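Local coordinates for 16S rRNA processing protein (Pseudomonas aeruginosa, PDB 2F1L) that assists late assembly of the 30S ribosomal subunit, possibly of its head region, and is needed for efficient processing of 16S rRNA, at the interface of chains A and B. Coordinates in Å, arbitrary orientation; residue numbers count along the deposited sequence, not the author numbering. Chains: chain A/B, 16S rRNA processing protein.

The interface of chains A and B. Residues chain A 39, 75-76; chain B 187.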
# COMPACT_ATOMS: atom_id res chain seq x y z
N TYR A 39 10.50 6.64 9.30
CA TYR A 39 9.51 6.01 8.48
C TYR A 39 10.14 5.83 7.09
O TYR A 39 10.89 6.71 6.62
CB TYR A 39 8.23 6.85 8.39
CG TYR A 39 7.37 6.95 9.64
CD1 TYR A 39 7.16 5.87 10.46
CD2 TYR A 39 6.68 8.12 9.94
CE1 TYR A 39 6.32 5.96 11.57
CE2 TYR A 39 5.85 8.22 11.03
CZ TYR A 39 5.67 7.13 11.86
OH TYR A 39 4.86 7.22 12.98
N LYS A 75 7.19 -1.99 11.59
CA LYS A 75 7.11 -1.30 10.32
C LYS A 75 7.82 0.05 10.35
O LYS A 75 7.76 0.77 9.40
CB LYS A 75 5.66 -1.15 9.90
CG LYS A 75 4.94 -2.49 9.65
CD LYS A 75 5.32 -3.08 8.32
CE LYS A 75 4.53 -2.47 7.16
NZ LYS A 75 3.06 -2.73 7.33
N VAL A 76 8.52 0.39 11.42
CA VAL A 76 9.42 1.54 11.37
C VAL A 76 10.85 1.07 11.36
O VAL A 76 11.11 -0.10 11.67
CB VAL A 76 9.30 2.44 12.59
CG1 VAL A 76 7.89 3.07 12.66
CG2 VAL A 76 9.64 1.66 13.89
N PHE B 187 0.31 4.40 14.90
CA PHE B 187 1.52 4.14 14.13
C PHE B 187 2.40 5.38 13.97
O PHE B 187 1.96 6.49 13.63
CB PHE B 187 1.23 3.54 12.76
CG PHE B 187 2.48 3.22 12.00
CD1 PHE B 187 3.35 2.25 12.49
CD2 PHE B 187 2.83 3.95 10.88
CE1 PHE B 187 4.52 1.99 11.85
CE2 PHE B 187 4.02 3.69 10.22
CZ PHE B 187 4.87 2.70 10.70
OXT PHE B 187 3.62 5.24 14.15
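The phenolic OH of A:Tyr39 donates a hydrogen bond to OXT of B:Phe187, an oxygen of the chain's terminal carboxylate, at 2.6 Å. At the hydroxyl of A:Tyr39, the angle from CZ through OH to OXT of B:Phe187 is 126°, which suits a phenol proton aimed at that acceptor. The second carboxylate oxygen, O of B:Phe187, lies 3.1 Å from the same OH of A:Tyr39. With one phenol proton to share, this longer contact is at most a minor branch.

The phenylalanine ring continues the contact beside its own carboxylate. Its CG is anti to the backbone N (chi1 -177°) and next to the carbonyl carbon, which lets ring and carboxylate both turn towards A:Tyr39. The two aromatic planes are inclined by about 30° and laterally displaced: the CD1-CE1 edge of A:Tyr39 lies above the plane of B:Phe187 and just beyond its CE2-CZ rim, so the rings meet border to border and are not stacked. CE1 of A:Tyr39 approaches CE2 of B:Phe187 to 3.5 Å. A:Val76 adds its CG1 methyl on that same side of the ring plane, beyond the rim, at 3.6 Å from CZ of B:Phe187.

A:Lys75 contributes its CB and backbone. Its CB lies on the opposite side of the ring plane, beyond the rim, 3.9 Å from CE1 of B:Phe187, while its carbonyl carbon meets the ring edge in plane.

The C-terminal residue of one copy thus meets the RimM N-terminal domain of the other, near the end of strand 35-40 and the start of strand 76-81, and two-fold symmetry repeats the patch. The structure alone does not show whether this dimer forms in the cell. At the ring tip, CZ of B:Phe187 lies 3.7 Å from the backbone O of A:Lys75.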